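Local coordinates for DUF1214 domain-containing protein (Burkholderia cenocepacia, PDB 6ANS) that is of unknown function but belongs to the DUF1214 family and binds a phosphate ion between two of its beta sheets in the crystal, at residues I76-H81 / G229-A234; N106-Y111 / F303-L308; V131-F136 / R194-D199. One frame throughout, in Å; residues are numbered along the deposited sequence.

Contact 1 of 3, residues I76-H81 / G229-A234; sequences IALEMH and GGLMRA
The imidazole of H81 lies against the base of R233, whose CB sits over one ring face, 3.8 Å from the ring centroid and 14° off the normal, in a CH-pi contact. On the opposite face rests CG of the selenomethionine M80, so the ring is sandwiched between aliphatic carbons. With CG anti to the carbonyl carbon (chi1 -70°), H81 leans across to helix 224-251, while a bend at chi3 of R233 turns the edge of its guanidinium towards H81 ND1. A water gathers the polar atoms there: it donates to H81 O at 2.9 Å and accepts from R233 NE, with a longer, weak link to ND1. The guanidinium also lies over G229 O, one turn back on its own helix.

Small residues let helices 60-83 and 224-251 come close: the axes of 76-81 and 229-234 approach to 8.6 Å, roughly antiparallel at 145°. G230 has no side chain, so its CA can stand 3.2 Å from H81 O. Further along, the methyls of A77 and A234 touch at 3.9 Å, and L78 CD2 reaches the A234 methyl and L231 CD2 from one flank. F40 of helix 35-46 packs on L78, and S71 of the second subunit lies against it too. Direct contacts between the helices are thus mainly apolar or CH-pi; a water links H81 O with R233 NE, and H81 NE2 turns to E144 for a weak hydrogen bond.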
ATOM      1  N   ILE A  76       6.457  -0.118  -3.935  1.00 20.74           N
ATOM      2  CA  ILE A  76       6.595   1.317  -4.161  1.00 21.81           C
ATOM      3  C   ILE A  76       6.662   1.606  -5.654  1.00 22.85           C
ATOM      4  O   ILE A  76       5.977   2.501  -6.171  1.00 18.80           O
ATOM      5  CB  ILE A  76       7.847   1.857  -3.443  1.00 21.30           C
ATOM      6  CG1 ILE A  76       7.706   1.735  -1.924  1.00 25.43           C
ATOM      7  CG2 ILE A  76       8.083   3.301  -3.810  1.00 21.13           C
ATOM      8  CD1 ILE A  76       9.035   1.963  -1.209  1.00 24.77           C
ATOM      9  N   ALA A  77       7.476   0.829  -6.367  1.00 18.92           N
ATOM     10  CA  ALA A  77       7.668   1.039  -7.793  1.00 21.83           C
ATOM     11  C   ALA A  77       6.349   0.952  -8.553  1.00 22.29           C
ATOM     12  O   ALA A  77       6.133   1.703  -9.508  1.00 26.04           O
ATOM     13  CB  ALA A  77       8.673   0.016  -8.324  1.00 18.95           C
ATOM     14  N   LEU A  78       5.457   0.033  -8.152  1.00 18.66           N
ATOM     15  CA  LEU A  78       4.209  -0.148  -8.896  1.00 19.94           C
ATOM     16  C   LEU A  78       3.230   0.999  -8.650  1.00 22.35           C
ATOM     17  O   LEU A  78       2.473   1.382  -9.547  1.00 19.40           O
ATOM     18  CB  LEU A  78       3.571  -1.502  -8.540  1.00 21.96           C
ATOM     19  CG  LEU A  78       4.253  -2.747  -9.120  1.00 25.80           C
ATOM     20  CD1 LEU A  78       3.758  -4.042  -8.429  1.00 21.90           C
ATOM     21  CD2 LEU A  78       4.058  -2.837 -10.640  1.00 19.21           C
ATOM     22  N   GLU A  79       3.193   1.529  -7.431  1.00 21.79           N
ATOM     23  CA  GLU A  79       2.372   2.709  -7.189  1.00 25.99           C
ATOM     24  C   GLU A  79       2.928   3.901  -7.944  1.00 27.11           C
ATOM     25  O   GLU A  79       2.176   4.666  -8.573  1.00 20.17           O
ATOM     26  CB  GLU A  79       2.304   2.995  -5.685  1.00 18.61           C
ATOM     27  CG  GLU A  79       1.498   1.928  -4.891  1.00 23.66           C
ATOM     28  CD  GLU A  79       1.453   2.190  -3.379  1.00 33.83           C
ATOM     29  OE1 GLU A  79       1.770   3.312  -2.940  1.00 43.70           O
ATOM     30  OE2 GLU A  79       1.110   1.262  -2.620  1.00 42.52           O
HETATM   31  N   MSE A  80       4.245   4.058  -7.902  1.00 21.79           N
HETATM   32  CA  MSE A  80       4.928   5.135  -8.574  1.00 24.68           C
HETATM   33  C   MSE A  80       4.705   5.131 -10.077  1.00 26.66           C
HETATM   34  O   MSE A  80       4.373   6.153 -10.651  1.00 23.38           O
HETATM   35  CB  MSE A  80       6.423   5.060  -8.287  1.00 19.70           C
HETATM   36  CG  MSE A  80       7.208   6.192  -8.930  1.00 29.37           C
HETATM   37 SE   MSE A  80       9.101   6.060  -8.442  1.00 41.85          SE
HETATM   38  CE  MSE A  80       9.004   6.422  -6.493  1.00 26.60           C
ATOM     39  N   HIS A  81       4.866   3.967 -10.712  1.00 23.46           N
ATOM     40  CA  HIS A  81       4.967   3.921 -12.162  1.00 25.41           C
ATOM     41  C   HIS A  81       3.788   3.275 -12.861  1.00 26.21           C
ATOM     42  O   HIS A  81       3.686   3.406 -14.078  1.00 30.04           O
ATOM     43  CB  HIS A  81       6.243   3.183 -12.580  1.00 23.48           C
ATOM     44  CG  HIS A  81       7.486   3.955 -12.288  1.00 21.17           C
ATOM     45  ND1 HIS A  81       7.765   5.157 -12.900  1.00 21.89           N
ATOM     46  CD2 HIS A  81       8.517   3.709 -11.444  1.00 24.51           C
ATOM     47  CE1 HIS A  81       8.933   5.606 -12.469  1.00 27.22           C
ATOM     48  NE2 HIS A  81       9.410   4.747 -11.586  1.00 24.07           N
ATOM     49  N   GLY A 229       5.388   0.806 -20.555  1.00 36.81           N
ATOM     50  CA  GLY A 229       6.388   1.692 -19.981  1.00 31.12           C
ATOM     51  C   GLY A 229       6.373   1.693 -18.466  1.00 28.80           C
ATOM     52  O   GLY A 229       7.426   1.744 -17.824  1.00 30.34           O
ATOM     53  N   GLY A 230       5.181   1.659 -17.872  1.00 24.93           N
ATOM     54  CA  GLY A 230       5.095   1.673 -16.419  1.00 24.95           C
ATOM     55  C   GLY A 230       5.685   0.422 -15.797  1.00 24.44           C
ATOM     56  O   GLY A 230       6.383   0.491 -14.786  1.00 26.87           O
ATOM     57  N   LEU A 231       5.417  -0.739 -16.394  1.00 20.35           N
ATOM     58  CA  LEU A 231       5.953  -1.982 -15.838  1.00 24.19           C
ATOM     59  C   LEU A 231       7.478  -2.003 -15.894  1.00 26.39           C
ATOM     60  O   LEU A 231       8.144  -2.329 -14.902  1.00 25.01           O
ATOM     61  CB  LEU A 231       5.367  -3.187 -16.574  1.00 25.73           C
ATOM     62  CG  LEU A 231       3.905  -3.492 -16.232  1.00 28.22           C
ATOM     63  CD1 LEU A 231       3.330  -4.531 -17.196  1.00 22.02           C
ATOM     64  CD2 LEU A 231       3.792  -3.965 -14.798  1.00 25.81           C
HETATM   65  N   MSE A 232       8.055  -1.658 -17.045  1.00 28.89           N
HETATM   66  CA  MSE A 232       9.507  -1.696 -17.179  1.00 23.43           C
HETATM   67  C   MSE A 232      10.149  -0.665 -16.247  1.00 24.57           C
HETATM   68  O   MSE A 232      11.152  -0.960 -15.593  1.00 25.19           O
HETATM   69  CB  MSE A 232       9.938  -1.478 -18.640  1.00 25.87           C
HETATM   70  CG  MSE A 232       9.579  -2.667 -19.560  1.00 35.05           C
HETATM   71 SE   MSE A 232       9.747  -4.480 -18.707  1.00 48.78          SE
HETATM   72  CE  MSE A 232      11.687  -4.418 -18.327  1.00 46.03           C
ATOM     73  N   ARG A 233       9.561   0.533 -16.146  1.00 23.78           N
ATOM     74  CA  ARG A 233      10.109   1.512 -15.207  1.00 23.12           C
ATOM     75  C   ARG A 233      10.022   1.000 -13.774  1.00 21.12           C
ATOM     76  O   ARG A 233      10.965   1.171 -12.987  1.00 25.62           O
ATOM     77  CB  ARG A 233       9.399   2.867 -15.346  1.00 23.91           C
ATOM     78  CG  ARG A 233       9.921   3.723 -16.538  1.00 25.81           C
ATOM     79  CD  ARG A 233       9.314   5.138 -16.526  1.00 28.87           C
ATOM     80  NE  ARG A 233       7.886   5.097 -16.839  1.00 32.82           N
ATOM     81  CZ  ARG A 233       7.404   5.039 -18.077  1.00 37.20           C
ATOM     82  NH1 ARG A 233       8.239   5.037 -19.111  1.00 36.29           N
ATOM     83  NH2 ARG A 233       6.092   4.995 -18.283  1.00 36.70           N
ATOM     84  N   ALA A 234       8.907   0.354 -13.419  1.00 19.08           N
ATOM     85  CA  ALA A 234       8.777  -0.200 -12.073  1.00 21.78           C
ATOM     86  C   ALA A 234       9.853  -1.245 -11.807  1.00 20.93           C
ATOM     87  O   ALA A 234      10.533  -1.198 -10.778  1.00 20.94           O
ATOM     88  CB  ALA A 234       7.379  -0.795 -11.875  1.00 18.58           C
TER
HETATM   89  O   HOH W   1       5.397   5.365 -15.321  1.00 42.29           O

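Contact 2 of 3, residues N106-Y111 / F303-L308; sequences NPDNLY and FWNVQL. With PO4 (phosphate ion), chain E.
N305 reaches from strand 303-309 into a type I beta turn, N106 to N109, that leads into strand 109-115; its amide joins the two antiparallel sheets to which these strands belong. Within the turn, N106 OD1 accepts from D108 N at 2.9 Å, an Asx turn, and N109 N bonds back to N106 O. P107 suits the second position because its ring fixes phi near the value the turn needs.

Two hydrogen bonds cross the contact, both from N305 ND2. The straighter runs to D108 OD2, 3.1 Å with 162° at the hydrogen, and meets the carboxylate on its anti side; the bond to N106 OD1 is short but weak, bent to 129°. A chi1 of 71°, placing CG between the backbone N and the carbonyl carbon, sends this short amide straight across to the turn. Its other end, OD1, is held by R366 NH1, which fixes which way round the amide lies, and D108 OD2 has a further donor in N326 ND2.

Van der Waals contacts flank these bonds. The F303 ring turns its edge to D108, CZ standing 3.4 Å from OD2 with ring and carboxylate planes nearly perpendicular, as suits the slightly positive rim of a phenyl ring. P107 CD packs on Q307 OE1, an oxygen that accepts from R366 NH1, while Q307 NE2 is taken by N309 OD1 and D105 O. Back at the start of the turn, Y111 OH from the strand accepts from N106 N at 2.9 Å and donates to the phosphate, 2.6 Å from OH to O3.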
ATOM      1  N   ASN A 106      13.191   8.640   6.688  1.00 21.25           N
ATOM      2  CA  ASN A 106      13.079   9.338   7.961  1.00 25.83           C
ATOM      3  C   ASN A 106      11.868   8.820   8.728  1.00 22.77           C
ATOM      4  O   ASN A 106      10.730   9.082   8.321  1.00 25.22           O
ATOM      5  CB  ASN A 106      12.955  10.843   7.741  1.00 23.93           C
ATOM      6  CG  ASN A 106      13.077  11.631   9.040  1.00 25.24           C
ATOM      7  OD1 ASN A 106      12.926  11.076  10.131  1.00 23.01           O
ATOM      8  ND2 ASN A 106      13.393  12.926   8.923  1.00 23.26           N
ATOM      9  N   PRO A 107      12.059   8.125   9.851  1.00 25.71           N
ATOM     10  CA  PRO A 107      10.893   7.596  10.583  1.00 24.49           C
ATOM     11  C   PRO A 107       9.976   8.698  11.096  1.00 27.83           C
ATOM     12  O   PRO A 107       8.780   8.457  11.266  1.00 28.39           O
ATOM     13  CB  PRO A 107      11.523   6.801  11.738  1.00 24.50           C
ATOM     14  CG  PRO A 107      12.943   6.540  11.314  1.00 22.61           C
ATOM     15  CD  PRO A 107      13.330   7.767  10.509  1.00 22.50           C
ATOM     16  N   ASP A 108      10.481   9.916  11.281  1.00 30.53           N
ATOM     17  CA  ASP A 108       9.668  11.031  11.757  1.00 26.06           C
ATOM     18  C   ASP A 108       8.925  11.746  10.647  1.00 26.45           C
ATOM     19  O   ASP A 108       8.300  12.781  10.910  1.00 27.82           O
ATOM     20  CB  ASP A 108      10.543  12.035  12.504  1.00 23.93           C
ATOM     21  CG  ASP A 108      11.141  11.438  13.740  1.00 24.53           C
ATOM     22  OD1 ASP A 108      10.405  10.696  14.437  1.00 30.32           O
ATOM     23  OD2 ASP A 108      12.342  11.652  13.981  1.00 32.74           O
ATOM     24  N   ASN A 109       8.965  11.218   9.432  1.00 27.52           N
ATOM     25  CA  ASN A 109       8.332  11.843   8.285  1.00 27.45           C
ATOM     26  C   ASN A 109       7.061  11.104   7.894  1.00 22.85           C
ATOM     27  O   ASN A 109       7.006   9.872   7.922  1.00 26.77           O
ATOM     28  CB  ASN A 109       9.270  11.850   7.071  1.00 27.92           C
ATOM     29  CG  ASN A 109      10.267  12.988   7.087  1.00 27.35           C
ATOM     30  OD1 ASN A 109      10.402  13.699   8.083  1.00 26.31           O
ATOM     31  ND2 ASN A 109      11.012  13.147   5.970  1.00 23.96           N
ATOM     32  N   LEU A 110       6.068  11.878   7.478  1.00 26.15           N
ATOM     33  CA  LEU A 110       5.050  11.441   6.534  1.00 22.11           C
ATOM     34  C   LEU A 110       5.526  11.875   5.150  1.00 28.52           C
ATOM     35  O   LEU A 110       5.662  13.075   4.882  1.00 25.82           O
ATOM     36  CB  LEU A 110       3.692  12.062   6.846  1.00 28.90           C
ATOM     37  CG  LEU A 110       2.546  11.736   5.877  1.00 30.76           C
ATOM     38  CD1 LEU A 110       2.366  10.257   5.721  1.00 39.32           C
ATOM     39  CD2 LEU A 110       1.228  12.410   6.296  1.00 36.81           C
ATOM     40  N   TYR A 111       5.839  10.907   4.299  1.00 20.39           N
ATOM     41  CA  TYR A 111       6.219  11.195   2.925  1.00 28.08           C
ATOM     42  C   TYR A 111       4.996  11.085   2.040  1.00 27.40           C
ATOM     43  O   TYR A 111       4.197  10.149   2.175  1.00 20.88           O
ATOM     44  CB  TYR A 111       7.270  10.220   2.393  1.00 22.07           C
ATOM     45  CG  TYR A 111       8.644  10.302   2.993  1.00 23.31           C
ATOM     46  CD1 TYR A 111       9.562  11.258   2.555  1.00 22.70           C
ATOM     47  CD2 TYR A 111       9.059   9.377   3.950  1.00 20.09           C
ATOM     48  CE1 TYR A 111      10.843  11.317   3.084  1.00 20.88           C
ATOM     49  CE2 TYR A 111      10.342   9.422   4.483  1.00 26.31           C
ATOM     50  CZ  TYR A 111      11.230  10.400   4.038  1.00 23.69           C
ATOM     51  OH  TYR A 111      12.494  10.452   4.549  1.00 21.12           O
ATOM     52  N   PHE A 303      14.875  21.166  13.335  1.00 45.51           N
ATOM     53  CA  PHE A 303      14.684  19.754  13.625  1.00 40.98           C
ATOM     54  C   PHE A 303      16.027  19.063  13.463  1.00 41.59           C
ATOM     55  O   PHE A 303      16.889  19.528  12.713  1.00 45.35           O
ATOM     56  CB  PHE A 303      13.628  19.132  12.699  1.00 37.34           C
ATOM     57  CG  PHE A 303      13.365  17.678  12.953  1.00 37.14           C
ATOM     58  CD1 PHE A 303      12.432  17.286  13.894  1.00 42.53           C
ATOM     59  CD2 PHE A 303      14.027  16.696  12.225  1.00 37.69           C
ATOM     60  CE1 PHE A 303      12.172  15.937  14.126  1.00 38.24           C
ATOM     61  CE2 PHE A 303      13.779  15.346  12.454  1.00 32.79           C
ATOM     62  CZ  PHE A 303      12.847  14.967  13.402  1.00 34.52           C
ATOM     63  N   TRP A 304      16.214  17.984  14.215  1.00 38.24           N
ATOM     64  CA  TRP A 304      17.345  17.100  14.003  1.00 38.57           C
ATOM     65  C   TRP A 304      16.938  15.712  14.463  1.00 37.56           C
ATOM     66  O   TRP A 304      16.060  15.567  15.315  1.00 35.49           O
ATOM     67  CB  TRP A 304      18.601  17.595  14.739  1.00 33.17           C
ATOM     68  CG  TRP A 304      18.624  17.397  16.243  1.00 32.60           C
ATOM     69  CD1 TRP A 304      18.303  18.323  17.197  1.00 42.61           C
ATOM     70  CD2 TRP A 304      19.057  16.230  16.954  1.00 32.51           C
ATOM     71  NE1 TRP A 304      18.475  17.792  18.453  1.00 39.51           N
ATOM     72  CE2 TRP A 304      18.941  16.510  18.331  1.00 38.57           C
ATOM     73  CE3 TRP A 304      19.521  14.969  16.560  1.00 35.29           C
ATOM     74  CZ2 TRP A 304      19.265  15.577  19.313  1.00 38.31           C
ATOM     75  CZ3 TRP A 304      19.838  14.040  17.542  1.00 32.63           C
ATOM     76  CH2 TRP A 304      19.716  14.353  18.898  1.00 38.39           C
ATOM     77  N   ASN A 305      17.560  14.692  13.884  1.00 26.65           N
ATOM     78  CA  ASN A 305      17.353  13.348  14.396  1.00 26.24           C
ATOM     79  C   ASN A 305      18.526  12.482  13.975  1.00 28.45           C
ATOM     80  O   ASN A 305      19.414  12.912  13.232  1.00 30.36           O
ATOM     81  CB  ASN A 305      15.998  12.759  13.951  1.00 25.36           C
ATOM     82  CG  ASN A 305      15.927  12.400  12.447  1.00 32.69           C
ATOM     83  OD1 ASN A 305      16.823  12.698  11.640  1.00 31.89           O
ATOM     84  ND2 ASN A 305      14.803  11.802  12.067  1.00 26.44           N
ATOM     85  N   VAL A 306      18.524  11.256  14.486  1.00 25.82           N
ATOM     86  CA  VAL A 306      19.469  10.227  14.083  1.00 29.90           C
ATOM     87  C   VAL A 306      18.720   8.899  14.099  1.00 34.68           C
ATOM     88  O   VAL A 306      17.912   8.641  14.998  1.00 37.05           O
ATOM     89  CB  VAL A 306      20.711  10.204  14.996  1.00 26.68           C
ATOM     90  CG1 VAL A 306      20.308   9.995  16.458  1.00 29.39           C
ATOM     91  CG2 VAL A 306      21.702   9.138  14.522  1.00 26.57           C
ATOM     92  N   GLN A 307      18.954   8.070  13.085  1.00 28.16           N
ATOM     93  CA  GLN A 307      18.206   6.835  12.940  1.00 23.77           C
ATOM     94  C   GLN A 307      19.152   5.680  12.661  1.00 24.54           C
ATOM     95  O   GLN A 307      20.202   5.856  12.037  1.00 28.01           O
ATOM     96  CB  GLN A 307      17.191   6.934  11.802  1.00 25.78           C
ATOM     97  CG  GLN A 307      17.846   7.119  10.421  1.00 24.22           C
ATOM     98  CD  GLN A 307      16.820   7.266   9.315  1.00 26.70           C
ATOM     99  OE1 GLN A 307      16.259   8.342   9.129  1.00 27.22           O
ATOM    100  NE2 GLN A 307      16.570   6.181   8.572  1.00 20.93           N
ATOM    101  N   LEU A 308      18.749   4.489  13.093  1.00 23.96           N
ATOM    102  CA  LEU A 308      19.513   3.277  12.855  1.00 24.17           C
ATOM    103  C   LEU A 308      18.827   2.480  11.746  1.00 29.99           C
ATOM    104  O   LEU A 308      17.601   2.344  11.751  1.00 27.62           O
ATOM    105  CB  LEU A 308      19.636   2.457  14.139  1.00 29.30           C
ATOM    106  CG  LEU A 308      20.863   1.531  14.181  1.00 30.95           C
ATOM    107  CD1 LEU A 308      22.146   2.375  14.196  1.00 31.19           C
ATOM    108  CD2 LEU A 308      20.815   0.582  15.380  1.00 26.83           C
TER
HETATM  109  P   PO4 E 401      15.144  12.642   4.020  1.00 22.15           P
HETATM  110  O1  PO4 E 401      15.526  13.562   5.154  1.00 27.04           O
HETATM  111  O2  PO4 E 401      15.616  11.271   4.388  1.00 21.12           O
HETATM  112  O3  PO4 E 401      13.656  12.649   3.780  1.00 24.84           O
HETATM  113  O4  PO4 E 401      15.844  13.153   2.786  1.00 24.24           O

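Contact 3 of 3, residues V131-F136 / R194-D199; sequences VAYLSF and RQTFLD. With PO4 (phosphate ion), chain E.
Segments 133-136 and 194-196 run antiparallel, 169° between their directions, and Y133-T196 and S135-R194 form hydrogen-bonded pairs on either side of the non-hydrogen-bonded pair L134-Q195. T196 N gives to Y133 O, while S135 and R194 exchange a reciprocal pair of bonds, both 2.9 Å. CA-H...O contacts from L134 and Q195 fill the interval between them.

On one face, the Y133 ring and T196 lie side by side, CD1 3.4 Å from OG1, though that hydroxyl is bonded to N109 and the phenol to D273. Strands 133-140 and 188-196 are the inner pair of a four-stranded antiparallel sheet, with 109-115 beyond 188-196 and 151-155 beyond 133-140. On the same face as Y133, S135 OG, itself bonded to D273, receives a water's hydrogen; the water in turn accepts from R194 NH1 at 3.0 Å. R194 stays extended from CG to NE, which carries its guanidinium off the sheet to the phosphate: NE meets O3 at 2.7 Å, and NH2 meets O4, so the guanidinium faces the anion edge-on. G271 O also receives from NH2, steadying the group.

On the face of L134 and Q195, L134 CD1 packs on the aliphatic CG of Q195, whose amide is taken by A206 N and Q112 OE1. Beyond the last bridge, V131 CG2 sits over one face of the F197 ring, 3.8 Å from its centroid.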
ATOM      1  N   VAL A 131       1.538  20.011  11.990  1.00 36.90           N
ATOM      2  CA  VAL A 131       2.910  19.540  11.848  1.00 32.65           C
ATOM      3  C   VAL A 131       3.787  20.754  11.560  1.00 33.60           C
ATOM      4  O   VAL A 131       3.450  21.595  10.715  1.00 33.37           O
ATOM      5  CB  VAL A 131       2.994  18.446  10.766  1.00 35.29           C
ATOM      6  CG1 VAL A 131       2.565  18.972   9.399  1.00 26.51           C
ATOM      7  CG2 VAL A 131       4.388  17.805  10.732  1.00 38.11           C
ATOM      8  N   ALA A 132       4.864  20.917  12.337  1.00 42.32           N
ATOM      9  CA  ALA A 132       5.603  22.177  12.244  1.00 50.76           C
ATOM     10  C   ALA A 132       6.463  22.255  10.986  1.00 38.12           C
ATOM     11  O   ALA A 132       6.563  23.325  10.374  1.00 43.55           O
ATOM     12  CB  ALA A 132       6.451  22.411  13.495  1.00 61.52           C
ATOM     13  N   TYR A 133       7.106  21.158  10.589  1.00 29.95           N
ATOM     14  CA  TYR A 133       7.935  21.152   9.389  1.00 29.34           C
ATOM     15  C   TYR A 133       7.197  20.510   8.217  1.00 29.81           C
ATOM     16  O   TYR A 133       6.736  19.367   8.309  1.00 34.29           O
ATOM     17  CB  TYR A 133       9.278  20.461   9.619  1.00 26.58           C
ATOM     18  CG  TYR A 133      10.208  20.619   8.422  1.00 41.52           C
ATOM     19  CD1 TYR A 133      10.160  19.716   7.351  1.00 42.00           C
ATOM     20  CD2 TYR A 133      11.108  21.677   8.347  1.00 32.69           C
ATOM     21  CE1 TYR A 133      10.992  19.859   6.242  1.00 34.84           C
ATOM     22  CE2 TYR A 133      11.950  21.834   7.240  1.00 39.65           C
ATOM     23  CZ  TYR A 133      11.882  20.921   6.190  1.00 41.96           C
ATOM     24  OH  TYR A 133      12.698  21.075   5.097  1.00 37.42           O
ATOM     25  N   LEU A 134       7.123  21.246   7.107  1.00 33.42           N
ATOM     26  CA  LEU A 134       6.409  20.844   5.900  1.00 34.02           C
ATOM     27  C   LEU A 134       7.173  21.377   4.697  1.00 31.89           C
ATOM     28  O   LEU A 134       7.381  22.591   4.602  1.00 30.00           O
ATOM     29  CB  LEU A 134       4.986  21.408   5.929  1.00 32.73           C
ATOM     30  CG  LEU A 134       4.167  21.231   4.659  1.00 31.33           C
ATOM     31  CD1 LEU A 134       3.894  19.751   4.468  1.00 25.84           C
ATOM     32  CD2 LEU A 134       2.867  22.022   4.779  1.00 28.31           C
ATOM     33  N   SER A 135       7.629  20.495   3.796  1.00 28.94           N
ATOM     34  CA  SER A 135       8.352  20.965   2.623  1.00 27.41           C
ATOM     35  C   SER A 135       7.816  20.291   1.369  1.00 27.84           C
ATOM     36  O   SER A 135       7.269  19.184   1.422  1.00 27.64           O
ATOM     37  CB  SER A 135       9.875  20.763   2.763  1.00 22.89           C
ATOM     38  OG  SER A 135      10.254  19.408   2.620  1.00 25.22           O
ATOM     39  N   PHE A 136       7.945  21.001   0.245  1.00 24.15           N
ATOM     40  CA  PHE A 136       7.468  20.555  -1.059  1.00 25.91           C
ATOM     41  C   PHE A 136       8.619  20.644  -2.045  1.00 24.91           C
ATOM     42  O   PHE A 136       9.114  21.738  -2.305  1.00 23.50           O
ATOM     43  CB  PHE A 136       6.301  21.411  -1.566  1.00 25.17           C
ATOM     44  CG  PHE A 136       5.104  21.457  -0.642  1.00 26.78           C
ATOM     45  CD1 PHE A 136       4.064  20.559  -0.791  1.00 26.01           C
ATOM     46  CD2 PHE A 136       5.015  22.418   0.363  1.00 25.98           C
ATOM     47  CE1 PHE A 136       2.956  20.603   0.059  1.00 24.02           C
ATOM     48  CE2 PHE A 136       3.914  22.471   1.202  1.00 28.76           C
ATOM     49  CZ  PHE A 136       2.884  21.561   1.047  1.00 29.53           C
ATOM     50  N   ARG A 194       7.407  16.389   2.321  1.00 20.89           N
ATOM     51  CA  ARG A 194       7.854  15.915   3.628  1.00 25.59           C
ATOM     52  C   ARG A 194       7.048  16.599   4.722  1.00 25.02           C
ATOM     53  O   ARG A 194       7.006  17.833   4.800  1.00 28.56           O
ATOM     54  CB  ARG A 194       9.342  16.170   3.844  1.00 21.42           C
ATOM     55  CG  ARG A 194      10.237  15.288   2.992  1.00 25.14           C
ATOM     56  CD  ARG A 194      11.666  15.713   3.149  1.00 23.53           C
ATOM     57  NE  ARG A 194      12.612  14.800   2.528  1.00 25.84           N
ATOM     58  CZ  ARG A 194      12.917  14.810   1.230  1.00 29.55           C
ATOM     59  NH1 ARG A 194      12.315  15.666   0.398  1.00 21.34           N
ATOM     60  NH2 ARG A 194      13.828  13.960   0.764  1.00 23.37           N
ATOM     61  N   GLN A 195       6.410  15.800   5.564  1.00 22.75           N
ATOM     62  CA  GLN A 195       5.872  16.280   6.830  1.00 22.84           C
ATOM     63  C   GLN A 195       6.715  15.666   7.940  1.00 27.71           C
ATOM     64  O   GLN A 195       6.710  14.442   8.124  1.00 25.69           O
ATOM     65  CB  GLN A 195       4.396  15.925   6.981  1.00 23.13           C
ATOM     66  CG  GLN A 195       3.559  16.181   5.724  1.00 25.28           C
ATOM     67  CD  GLN A 195       2.080  16.292   6.069  1.00 28.04           C
ATOM     68  OE1 GLN A 195       1.744  16.631   7.202  1.00 31.52           O
ATOM     69  NE2 GLN A 195       1.197  16.040   5.096  1.00 31.84           N
ATOM     70  N   THR A 196       7.427  16.503   8.684  1.00 23.97           N
ATOM     71  CA  THR A 196       8.370  16.024   9.683  1.00 24.58           C
ATOM     72  C   THR A 196       7.804  16.295  11.068  1.00 26.74           C
ATOM     73  O   THR A 196       7.580  17.454  11.438  1.00 27.32           O
ATOM     74  CB  THR A 196       9.733  16.695   9.520  1.00 26.60           C
ATOM     75  OG1 THR A 196      10.218  16.463   8.197  1.00 24.55           O
ATOM     76  CG2 THR A 196      10.725  16.118  10.530  1.00 31.71           C
ATOM     77  N   PHE A 197       7.600  15.235  11.839  1.00 26.51           N
ATOM     78  CA  PHE A 197       6.924  15.334  13.127  1.00 25.72           C
ATOM     79  C   PHE A 197       7.938  15.409  14.260  1.00 26.79           C
ATOM     80  O   PHE A 197       8.841  14.566  14.352  1.00 27.40           O
ATOM     81  CB  PHE A 197       5.988  14.142  13.345  1.00 26.39           C
ATOM     82  CG  PHE A 197       4.837  14.125  12.397  1.00 29.33           C
ATOM     83  CD1 PHE A 197       3.687  14.840  12.679  1.00 25.78           C
ATOM     84  CD2 PHE A 197       4.931  13.439  11.190  1.00 29.55           C
ATOM     85  CE1 PHE A 197       2.634  14.854  11.790  1.00 32.97           C
ATOM     86  CE2 PHE A 197       3.884  13.443  10.289  1.00 28.70           C
ATOM     87  CZ  PHE A 197       2.728  14.159  10.592  1.00 35.57           C
ATOM     88  N   LEU A 198       7.796  16.420  15.116  1.00 27.17           N
ATOM     89  CA  LEU A 198       8.470  16.324  16.400  1.00 28.55           C
ATOM     90  C   LEU A 198       7.881  15.167  17.202  1.00 29.95           C
ATOM     91  O   LEU A 198       8.617  14.410  17.842  1.00 32.67           O
ATOM     92  CB  LEU A 198       8.338  17.641  17.186  1.00 32.15           C
ATOM     93  CG  LEU A 198       9.100  18.890  16.737  1.00 35.72           C
ATOM     94  CD1 LEU A 198       8.680  20.099  17.572  1.00 28.74           C
ATOM     95  CD2 LEU A 198      10.608  18.682  16.788  1.00 38.00           C
ATOM     96  N   ASP A 199       6.557  15.003  17.140  1.00 29.97           N
ATOM     97  CA  ASP A 199       5.824  14.030  17.959  1.00 34.44           C
ATOM     98  C   ASP A 199       4.496  13.780  17.259  1.00 33.24           C
ATOM     99  O   ASP A 199       3.620  14.654  17.265  1.00 30.86           O
ATOM    100  CB  ASP A 199       5.622  14.540  19.392  1.00 33.21           C
ATOM    101  CG  ASP A 199       4.871  13.542  20.281  1.00 44.24           C
ATOM    102  OD1 ASP A 199       4.647  12.389  19.862  1.00 42.04           O
ATOM    103  OD2 ASP A 199       4.510  13.910  21.417  1.00 47.85           O
TER
HETATM  104  P   PO4 E 401      15.144  12.642   4.020  1.00 22.15           P
HETATM  105  O1  PO4 E 401      15.526  13.562   5.154  1.00 27.04           O
HETATM  106  O2  PO4 E 401      15.616  11.271   4.388  1.00 21.12           O
HETATM  107  O3  PO4 E 401      13.656  12.649   3.780  1.00 24.84           O
HETATM  108  O4  PO4 E 401      15.844  13.153   2.786  1.00 24.24           O
HETATM  109  O   HOH W   2      10.150  17.730   0.401  1.00 21.32           O

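How the contacts relate
From the N terminus, helix 60-83 supplies the first half of contact 1, and the turn and strand that follow, 106-111, supply the first half of contact 2. Contact 3 then opens at 131-136 and closes at 194-199, an antiparallel pairing of strands distant in sequence, its loop lying wholly within both others. Helix 224-251 returns to close contact 1, and 303-308 later closes contact 2, so these two loops cross. Contacts 2 and 3 adjoin: strands 109-115 and 188-196 are sheet neighbours, F303 packs on T196, and both contacts reach one phosphate. Contact 1 stands apart, about 26 Å centre to centre from contact 2, pairing helices, whereas contact 2 joins two sheets.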